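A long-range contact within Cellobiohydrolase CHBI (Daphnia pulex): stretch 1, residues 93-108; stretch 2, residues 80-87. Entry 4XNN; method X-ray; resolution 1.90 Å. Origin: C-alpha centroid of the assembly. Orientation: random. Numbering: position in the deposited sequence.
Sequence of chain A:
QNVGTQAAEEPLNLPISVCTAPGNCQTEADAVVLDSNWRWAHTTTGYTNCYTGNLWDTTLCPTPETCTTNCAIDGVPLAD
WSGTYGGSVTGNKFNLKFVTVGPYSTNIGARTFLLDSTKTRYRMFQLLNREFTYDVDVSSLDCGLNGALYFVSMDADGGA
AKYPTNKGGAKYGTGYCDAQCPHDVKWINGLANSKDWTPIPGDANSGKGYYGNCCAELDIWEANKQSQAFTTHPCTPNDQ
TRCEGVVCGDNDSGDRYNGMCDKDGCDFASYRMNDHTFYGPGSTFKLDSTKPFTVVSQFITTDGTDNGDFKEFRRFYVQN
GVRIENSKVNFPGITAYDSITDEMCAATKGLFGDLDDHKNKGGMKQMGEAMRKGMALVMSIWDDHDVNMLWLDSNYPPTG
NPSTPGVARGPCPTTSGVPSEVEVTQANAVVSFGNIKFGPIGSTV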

# COMPACT_ATOMS: atom_id res chain seq x y z
N LYS A 93 14.85 1.19 -11.58
CA LYS A 93 14.55 1.87 -10.32
C LYS A 93 13.46 2.95 -10.48
O LYS A 93 13.57 3.81 -11.33
CB LYS A 93 15.82 2.51 -9.77
CG LYS A 93 15.61 3.14 -8.41
CD LYS A 93 16.70 4.13 -8.05
CE LYS A 93 18.01 3.46 -7.86
NZ LYS A 93 18.95 4.60 -7.64
N PHE A 94 12.43 2.87 -9.63
CA PHE A 94 11.33 3.86 -9.53
C PHE A 94 11.47 4.69 -8.27
O PHE A 94 11.65 4.15 -7.17
CB PHE A 94 9.98 3.10 -9.52
CG PHE A 94 8.75 3.99 -9.46
CD1 PHE A 94 8.62 5.08 -10.28
CD2 PHE A 94 7.71 3.67 -8.60
CE1 PHE A 94 7.50 5.90 -10.21
CE2 PHE A 94 6.58 4.47 -8.52
CZ PHE A 94 6.47 5.57 -9.34
N ASN A 95 11.41 6.01 -8.44
CA ASN A 95 11.57 6.98 -7.37
C ASN A 95 10.28 7.76 -7.22
O ASN A 95 9.65 8.13 -8.21
CB ASN A 95 12.70 7.97 -7.69
CG ASN A 95 13.95 7.27 -8.10
OD1 ASN A 95 14.56 6.54 -7.32
ND2 ASN A 95 14.32 7.43 -9.37
N LEU A 96 9.81 7.91 -5.99
CA LEU A 96 8.61 8.74 -5.71
C LEU A 96 8.87 9.74 -4.62
O LEU A 96 9.19 9.33 -3.44
CB LEU A 96 7.45 7.87 -5.23
CG LEU A 96 6.53 7.21 -6.20
CD1 LEU A 96 5.44 6.44 -5.41
CD2 LEU A 96 5.89 8.28 -7.10
N LYS A 97 8.75 11.03 -4.98
CA LYS A 97 9.00 12.14 -4.07
C LYS A 97 7.75 12.35 -3.29
O LYS A 97 6.66 12.21 -3.81
CB LYS A 97 9.25 13.45 -4.80
CG LYS A 97 10.59 13.53 -5.40
CD LYS A 97 10.76 14.71 -6.37
CE LYS A 97 10.27 16.03 -5.77
NZ LYS A 97 10.99 16.32 -4.49
N PHE A 98 7.90 12.69 -2.02
CA PHE A 98 6.77 12.92 -1.14
C PHE A 98 6.01 14.23 -1.48
O PHE A 98 4.78 14.24 -1.60
CB PHE A 98 7.26 12.96 0.29
CG PHE A 98 6.19 13.29 1.28
CD1 PHE A 98 4.92 12.70 1.18
CD2 PHE A 98 6.48 14.14 2.35
CE1 PHE A 98 3.95 13.00 2.10
CE2 PHE A 98 5.50 14.46 3.27
CZ PHE A 98 4.24 13.86 3.15
N VAL A 99 6.76 15.31 -1.65
CA VAL A 99 6.15 16.61 -1.94
C VAL A 99 6.79 17.13 -3.21
O VAL A 99 7.98 17.20 -3.32
CB VAL A 99 6.39 17.65 -0.81
CG1 VAL A 99 5.84 19.05 -1.19
CG2 VAL A 99 5.82 17.15 0.52
N THR A 100 5.96 17.50 -4.17
CA THR A 100 6.45 18.08 -5.43
C THR A 100 5.75 19.40 -5.57
O THR A 100 4.51 19.47 -5.68
CB THR A 100 6.10 17.17 -6.60
OG1 THR A 100 6.68 15.86 -6.37
CG2 THR A 100 6.64 17.68 -7.90
N VAL A 101 6.53 20.47 -5.58
CA VAL A 101 5.91 21.78 -5.77
C VAL A 101 5.93 22.11 -7.24
O VAL A 101 6.95 22.45 -7.75
CB VAL A 101 6.57 22.89 -4.98
CG1 VAL A 101 5.65 24.13 -5.03
CG2 VAL A 101 6.81 22.44 -3.54
N GLY A 102 4.79 21.97 -7.92
CA GLY A 102 4.73 22.13 -9.36
C GLY A 102 4.57 23.60 -9.77
O GLY A 102 4.54 24.52 -8.92
N PRO A 103 4.45 23.83 -11.10
CA PRO A 103 4.17 25.15 -11.67
C PRO A 103 3.07 25.90 -10.91
O PRO A 103 3.33 26.97 -10.38
CB PRO A 103 3.73 24.83 -13.11
CG PRO A 103 4.43 23.55 -13.45
CD PRO A 103 4.62 22.80 -12.15
N TYR A 104 1.89 25.30 -10.83
CA TYR A 104 0.72 25.97 -10.28
C TYR A 104 0.09 25.25 -9.07
O TYR A 104 -0.98 25.65 -8.63
CB TYR A 104 -0.34 26.18 -11.39
CG TYR A 104 0.09 27.18 -12.46
CD1 TYR A 104 -0.08 28.57 -12.26
CD2 TYR A 104 0.68 26.75 -13.66
CE1 TYR A 104 0.33 29.48 -13.23
CE2 TYR A 104 1.09 27.66 -14.63
CZ TYR A 104 0.91 29.01 -14.40
OH TYR A 104 1.33 29.88 -15.37
N SER A 105 0.71 24.21 -8.53
CA SER A 105 0.15 23.57 -7.33
C SER A 105 1.15 22.68 -6.66
O SER A 105 2.24 22.49 -7.16
CB SER A 105 -1.06 22.73 -7.66
OG SER A 105 -0.59 21.50 -8.14
N THR A 106 0.77 22.14 -5.51
CA THR A 106 1.67 21.30 -4.73
C THR A 106 1.07 19.91 -4.54
O THR A 106 -0.05 19.77 -4.03
CB THR A 106 1.99 21.93 -3.35
OG1 THR A 106 2.71 23.12 -3.56
CG2 THR A 106 2.92 21.04 -2.51
N ASN A 107 1.83 18.88 -4.91
CA ASN A 107 1.32 17.52 -4.75
C ASN A 107 1.95 16.82 -3.51
O ASN A 107 3.17 16.92 -3.26
CB ASN A 107 1.59 16.71 -6.03
CG ASN A 107 1.08 15.31 -5.91
OD1 ASN A 107 -0.09 15.06 -6.11
ND2 ASN A 107 1.96 14.38 -5.54
N ILE A 108 1.11 16.16 -2.71
CA ILE A 108 1.58 15.54 -1.52
C ILE A 108 1.21 14.05 -1.58
O ILE A 108 0.05 13.68 -1.71
CB ILE A 108 1.04 16.23 -0.27
CG1 ILE A 108 1.48 17.70 -0.30
CG2 ILE A 108 1.55 15.61 1.04
CD1 ILE A 108 1.11 18.50 0.92
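Stretch 2 (80-87) DWSGTYGG

Stretch 2 enters as helix, leaves helical geometry at Gly 86 and ends extended at Gly 87, antiparallel to the first strand of stretch 1. The contact is mostly backbone against strand, and at Gly 86 the close approach leaves no room for a CB.

Asp 80 does not touch stretch 1, but its O accepts from Thr 84 N at 2.9 Å and from Tyr 85 N at 3.1 Å. Trp 81 starts sideways and brings its ring end nearer: CZ3 lies 4.5 Å from Phe 94 CZ, an apolar contact at an oblique angle. Ser 82 points its side chain away and offers backbone instead, its O lying 3.7 Å from Thr 100 CG2.

Gly 83 continues that pattern. Its O is 3.6 Å from Thr 100 CG2 and makes a CA-H...O contact with Gly 102 CA at 3.5 Å. Glycine suits position 102, since an ideal CB there would be tight against Gly 83 O and would clash with the CD of Pro 103.

Thr 84 also turns its side chain away, leaving its carbonyl to face the strands. Thr 84 O sits 3.2 Å from Asn 107 CB and 3.6 Å from Thr 100 CB; water 1 lies 2.7 Å from Thr 84 O and 2.9 Å from Thr 100 O, placed to link the two backbones. Although the CB of Tyr 85 points away, its ring still meets stretch 1, with Asn 107 OD1 at the ring edge, 3.7 Å from CD1. Water 2 lies 3.3 Å from Tyr 85 O and 2.9 Å from Lys 97 O, accepts from Asn 107 ND2 at 3.0 Å and bonds Thr 100 OG1 at 2.8 Å.

Gly 86 is the tightest point. Its positive phi takes the chain out of helical geometry, and its CA packs 3.2 Å from Thr 100 OG1. An ideal CB would clash with that hydroxyl oxygen and with Lys 97 CB, so both conformation and packing favour glycine. Its carbonyl accepts the one direct hydrogen bond between the stretches, from Lys 97 N to Gly 86 O at 2.9 Å and nearly straight at 163°.

Gly 87 pairs with Leu 96 as an antiparallel, non-hydrogen-bonded bridge, their CA atoms 4.7 Å apart. Gly 87 CA makes a CA-H...O contact of 3.4 Å to Asn 95 O. Here a CB would strike Trp 81 CE3, within stretch 2 itself.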

# COMPACT_ATOMS: atom_id res chain seq x y z
N ASP A 80 4.57 15.55 -16.87
CA ASP A 80 3.89 15.80 -15.60
C ASP A 80 4.30 14.78 -14.49
O ASP A 80 4.13 15.04 -13.28
CB ASP A 80 2.39 15.80 -15.85
CG ASP A 80 1.89 17.12 -16.44
OD1 ASP A 80 2.71 18.06 -16.56
OD2 ASP A 80 0.69 17.21 -16.77
N TRP A 81 4.83 13.65 -14.88
CA TRP A 81 5.16 12.62 -13.88
C TRP A 81 6.20 13.16 -12.91
O TRP A 81 6.05 13.10 -11.71
CB TRP A 81 5.65 11.36 -14.54
CG TRP A 81 4.66 10.24 -14.74
CD1 TRP A 81 4.16 9.79 -15.93
CD2 TRP A 81 4.14 9.37 -13.74
NE1 TRP A 81 3.33 8.71 -15.72
CE2 TRP A 81 3.33 8.42 -14.39
CE3 TRP A 81 4.34 9.25 -12.36
CZ2 TRP A 81 2.69 7.36 -13.70
CZ3 TRP A 81 3.66 8.19 -11.66
CH2 TRP A 81 2.87 7.28 -12.34
N SER A 82 7.19 13.81 -13.46
CA SER A 82 8.23 14.41 -12.70
C SER A 82 7.83 15.84 -12.22
O SER A 82 7.99 16.18 -11.06
CB SER A 82 9.43 14.53 -13.61
OG SER A 82 10.52 14.68 -12.76
N GLY A 83 7.29 16.65 -13.12
CA GLY A 83 6.95 18.04 -12.77
C GLY A 83 5.84 18.25 -11.77
O GLY A 83 5.83 19.24 -11.00
N THR A 84 4.85 17.37 -11.80
CA THR A 84 3.69 17.50 -10.98
C THR A 84 3.64 16.46 -9.85
O THR A 84 3.26 16.77 -8.72
CB THR A 84 2.44 17.33 -11.87
OG1 THR A 84 2.46 18.32 -12.91
CG2 THR A 84 1.14 17.47 -11.09
N TYR A 85 4.00 15.23 -10.17
CA TYR A 85 3.75 14.13 -9.24
C TYR A 85 5.01 13.57 -8.58
O TYR A 85 4.90 12.75 -7.69
CB TYR A 85 3.00 13.05 -9.97
CG TYR A 85 1.64 13.49 -10.44
CD1 TYR A 85 0.63 13.71 -9.51
CD2 TYR A 85 1.34 13.67 -11.81
CE1 TYR A 85 -0.61 14.12 -9.89
CE2 TYR A 85 0.06 14.05 -12.22
CZ TYR A 85 -0.90 14.28 -11.24
OH TYR A 85 -2.16 14.65 -11.52
N GLY A 86 6.17 14.00 -9.03
CA GLY A 86 7.39 13.57 -8.46
C GLY A 86 7.75 12.09 -8.65
O GLY A 86 8.50 11.52 -7.83
N GLY A 87 7.23 11.49 -9.73
CA GLY A 87 7.63 10.12 -10.14
C GLY A 87 8.64 10.12 -11.29
O GLY A 87 8.52 10.93 -12.22
O HOH W 1 2.87 19.33 -8.06
O HOH W 2 4.92 14.33 -4.84